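Local coordinates for maltose/maltodextrin-binding protein (Thermus thermophilus, PDB 2GH9) that binds maltotriose and probably delivers such maltodextrins, as periplasmic solute-binding proteins do, to a membrane transporter for uptake, at residues H8-E13 against F299-R305. Sequence-based numbering, arbitrary orientation.
With GLC (alpha-D-glucopyranose), chain B.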
ATOM      1  N   HIS A   8       8.575   2.680   8.907  1.00 19.08           N
ATOM      2  CA  HIS A   8       8.621   3.510   7.689  1.00 19.45           C
ATOM      3  C   HIS A   8       7.729   4.746   7.807  1.00 19.63           C
ATOM      4  O   HIS A   8       7.549   5.514   6.842  1.00 18.85           O
ATOM      5  CB  HIS A   8       8.237   2.710   6.440  1.00 18.68           C
ATOM      6  CG  HIS A   8       6.927   1.979   6.534  1.00 19.21           C
ATOM      7  ND1 HIS A   8       5.731   2.529   6.120  1.00 18.48           N
ATOM      8  CD2 HIS A   8       6.640   0.709   6.920  1.00 20.07           C
ATOM      9  CE1 HIS A   8       4.760   1.647   6.290  1.00 20.22           C
ATOM     10  NE2 HIS A   8       5.289   0.524   6.749  1.00 20.32           N
ATOM     11  N   PHE A   9       7.180   4.950   8.999  1.00 19.51           N
ATOM     12  CA  PHE A   9       6.306   6.068   9.233  1.00 19.81           C
ATOM     13  C   PHE A   9       7.105   7.378   9.292  1.00 20.67           C
ATOM     14  O   PHE A   9       8.263   7.416   9.734  1.00 21.25           O
ATOM     15  CB  PHE A   9       5.540   5.912  10.561  1.00 18.96           C
ATOM     16  CG  PHE A   9       4.609   4.736  10.622  1.00 16.97           C
ATOM     17  CD1 PHE A   9       4.278   3.996   9.493  1.00 18.47           C
ATOM     18  CD2 PHE A   9       4.050   4.371  11.836  1.00 16.59           C
ATOM     19  CE1 PHE A   9       3.427   2.927   9.575  1.00 18.45           C
ATOM     20  CE2 PHE A   9       3.196   3.306  11.928  1.00 17.11           C
ATOM     21  CZ  PHE A   9       2.867   2.589  10.794  1.00 19.91           C
ATOM     22  N   GLY A  10       6.459   8.448   8.849  1.00 21.38           N
ATOM     23  CA  GLY A  10       6.953   9.799   9.056  1.00 21.25           C
ATOM     24  C   GLY A  10       5.822  10.675   9.504  1.00 22.20           C
ATOM     25  O   GLY A  10       4.690  10.206   9.669  1.00 23.03           O
ATOM     26  N   GLY A  11       6.149  11.941   9.757  1.00 22.50           N
ATOM     27  CA  GLY A  11       5.167  12.944  10.055  1.00 23.28           C
ATOM     28  C   GLY A  11       4.325  12.626  11.272  1.00 23.03           C
ATOM     29  O   GLY A  11       4.834  12.075  12.259  1.00 23.37           O
ATOM     30  N   PRO A  12       3.038  13.009  11.221  1.00 23.15           N
ATOM     31  CA  PRO A  12       2.073  12.680  12.276  1.00 22.62           C
ATOM     32  C   PRO A  12       2.004  11.192  12.657  1.00 22.81           C
ATOM     33  O   PRO A  12       1.834  10.869  13.852  1.00 22.13           O
ATOM     34  CB  PRO A  12       0.757  13.159  11.694  1.00 22.89           C
ATOM     35  CG  PRO A  12       1.148  14.308  10.829  1.00 23.17           C
ATOM     36  CD  PRO A  12       2.413  13.833  10.166  1.00 23.02           C
ATOM     37  N   GLU A  13       2.141  10.290  11.678  1.00 22.31           N
ATOM     38  CA  GLU A  13       2.105   8.854  11.996  1.00 22.12           C
ATOM     39  C   GLU A  13       3.255   8.444  12.874  1.00 22.20           C
ATOM     40  O   GLU A  13       3.061   7.682  13.835  1.00 21.96           O
ATOM     41  CB  GLU A  13       2.110   7.989  10.737  1.00 22.15           C
ATOM     42  CG  GLU A  13       0.813   8.001   9.955  1.00 20.72           C
ATOM     43  CD  GLU A  13       0.846   7.030   8.777  1.00 21.54           C
ATOM     44  OE1 GLU A  13       1.945   6.600   8.395  1.00 23.07           O
ATOM     45  OE2 GLU A  13      -0.226   6.686   8.226  1.00 22.19           O
ATOM     46  N   PHE A 299      -4.454   6.687  15.419  1.00 23.10           N
ATOM     47  CA  PHE A 299      -3.595   6.641  14.245  1.00 23.21           C
ATOM     48  C   PHE A 299      -4.336   7.168  13.010  1.00 21.98           C
ATOM     49  O   PHE A 299      -3.768   7.911  12.243  1.00 22.93           O
ATOM     50  CB  PHE A 299      -3.081   5.212  14.030  1.00 22.54           C
ATOM     51  CG  PHE A 299      -1.956   5.098  13.027  1.00 23.09           C
ATOM     52  CD1 PHE A 299      -0.687   5.584  13.323  1.00 21.60           C
ATOM     53  CD2 PHE A 299      -2.156   4.472  11.803  1.00 21.87           C
ATOM     54  CE1 PHE A 299       0.354   5.449  12.433  1.00 23.63           C
ATOM     55  CE2 PHE A 299      -1.079   4.322  10.882  1.00 22.73           C
ATOM     56  CZ  PHE A 299       0.160   4.792  11.199  1.00 21.64           C
ATOM     57  N   ASN A 300      -5.597   6.798  12.819  1.00 23.06           N
ATOM     58  CA  ASN A 300      -6.369   7.290  11.674  1.00 23.06           C
ATOM     59  C   ASN A 300      -6.509   8.795  11.727  1.00 23.70           C
ATOM     60  O   ASN A 300      -6.392   9.486  10.714  1.00 23.18           O
ATOM     61  CB  ASN A 300      -7.750   6.635  11.618  1.00 23.42           C
ATOM     62  CG  ASN A 300      -8.660   7.245  10.528  1.00 22.97           C
ATOM     63  OD1 ASN A 300      -9.412   8.152  10.799  1.00 22.71           O
ATOM     64  ND2 ASN A 300      -8.531   6.772   9.291  1.00 20.90           N
ATOM     65  N   GLN A 301      -6.746   9.309  12.928  1.00 23.74           N
ATOM     66  CA  GLN A 301      -6.974  10.737  13.097  1.00 24.46           C
ATOM     67  C   GLN A 301      -5.709  11.523  12.840  1.00 25.05           C
ATOM     68  O   GLN A 301      -5.764  12.559  12.186  1.00 25.81           O
ATOM     69  CB  GLN A 301      -7.590  11.022  14.469  1.00 25.11           C
ATOM     70  CG  GLN A 301      -8.993  10.410  14.597  1.00 24.90           C
ATOM     71  CD  GLN A 301      -9.950  10.910  13.523  1.00 28.55           C
ATOM     72  OE1 GLN A 301     -10.284  10.182  12.565  1.00 30.77           O
ATOM     73  NE2 GLN A 301     -10.402  12.159  13.668  1.00 25.67           N
ATOM     74  N   ALA A 302      -4.567  10.977  13.263  1.00 25.25           N
ATOM     75  CA  ALA A 302      -3.256  11.591  13.015  1.00 24.78           C
ATOM     76  C   ALA A 302      -2.879  11.583  11.537  1.00 25.07           C
ATOM     77  O   ALA A 302      -2.281  12.555  11.014  1.00 24.73           O
ATOM     78  CB  ALA A 302      -2.200  10.849  13.791  1.00 25.64           C
ATOM     79  N   GLY A 303      -3.224  10.481  10.871  1.00 24.37           N
ATOM     80  CA  GLY A 303      -2.874  10.261   9.473  1.00 24.00           C
ATOM     81  C   GLY A 303      -4.090  10.013   8.609  1.00 23.70           C
ATOM     82  O   GLY A 303      -4.755  10.966   8.158  1.00 23.98           O
ATOM     83  N   GLY A 304      -4.373   8.743   8.353  1.00 22.81           N
ATOM     84  CA  GLY A 304      -5.563   8.366   7.613  1.00 22.44           C
ATOM     85  C   GLY A 304      -5.793   6.920   7.224  1.00 21.88           C
ATOM     86  O   GLY A 304      -6.806   6.613   6.580  1.00 22.05           O
ATOM     87  N   ARG A 305      -4.890   6.021   7.587  1.00 21.64           N
ATOM     88  CA  ARG A 305      -5.071   4.601   7.255  1.00 21.80           C
ATOM     89  C   ARG A 305      -6.244   4.039   8.065  1.00 22.28           C
ATOM     90  O   ARG A 305      -6.521   4.497   9.170  1.00 23.11           O
ATOM     91  CB  ARG A 305      -3.796   3.787   7.525  1.00 21.11           C
ATOM     92  CG  ARG A 305      -2.563   4.348   6.838  1.00 20.66           C
ATOM     93  CD  ARG A 305      -1.421   3.447   7.014  1.00 19.57           C
ATOM     94  NE  ARG A 305      -0.140   4.148   7.010  1.00 18.62           N
ATOM     95  CZ  ARG A 305       0.936   3.741   6.358  1.00 16.86           C
ATOM     96  NH1 ARG A 305       0.922   2.632   5.614  1.00 19.91           N
ATOM     97  NH2 ARG A 305       2.048   4.438   6.449  1.00 18.02           N
TER
HETATM   98  C1  GLC B   1       5.861   5.403   3.072  1.00 20.95           C
HETATM   99  C2  GLC B   1       4.510   4.921   3.597  1.00 18.57           C
HETATM  100  C3  GLC B   1       4.150   3.601   2.944  1.00 16.80           C
HETATM  101  C4  GLC B   1       4.139   3.773   1.417  1.00 16.49           C
HETATM  102  C5  GLC B   1       5.500   4.270   0.904  1.00 18.76           C
HETATM  103  C6  GLC B   1       5.445   4.614  -0.597  1.00 19.24           C
HETATM  104  O1  GLC B   1       6.872   4.529   3.568  1.00 25.38           O
HETATM  105  O2  GLC B   1       4.528   4.815   5.038  1.00 17.50           O
HETATM  106  O3  GLC B   1       2.885   3.104   3.409  1.00 17.32           O
HETATM  107  O4  GLC B   1       3.964   2.501   0.818  1.00 17.46           O
HETATM  108  O5  GLC B   1       5.884   5.430   1.639  1.00 19.78           O
HETATM  109  O6  GLC B   1       6.701   5.137  -1.071  1.00 20.67           O
HETATM  110  O   HOH W   1      -2.665   6.705   9.450  1.00 20.51           O
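Phe299, in the last turn of helix 293-302, sends a broad apolar ring across to the start of helix 11-26. Its CZ lies 3.5 Å from Phe9 CE2, over a face of the Phe9 ring. The CA-to-CB bond of Asn300 points away from segment 8-13, and its ND2 donates to Arg305 O (3.0 Å). Small Ala302 lets Pro12 come close (CB to CB 4.3 Å), a proline whose missing N-H costs no bond in a first helical turn. Gly303 is the first residue beyond the helix, its N still donating to Phe299 O; a CB there would clash with Glu13 CG. The segments meet beside the sugar cleft of the two-lobed periplasmic binding protein fold, His8 and Arg305 belonging to the glycan pocket. Gly304, at a phi/psi (174°/1°) rare for residues with a CB, donates its N to a water (2.9 Å) that donates to Glu13 OE2 (2.7 Å). Arg305, long and with several N-H donors in one plane, forms a two-pronged salt bridge with Glu13 (NE to OE2 2.8 Å, NH2 to OE1 2.9 Å). Its NH2 and NH1 also donate to glucose O2 (2.9 Å) and O3 (3.0 Å), while His8 ND1 hydrogen-bonds O2 (2.8 Å).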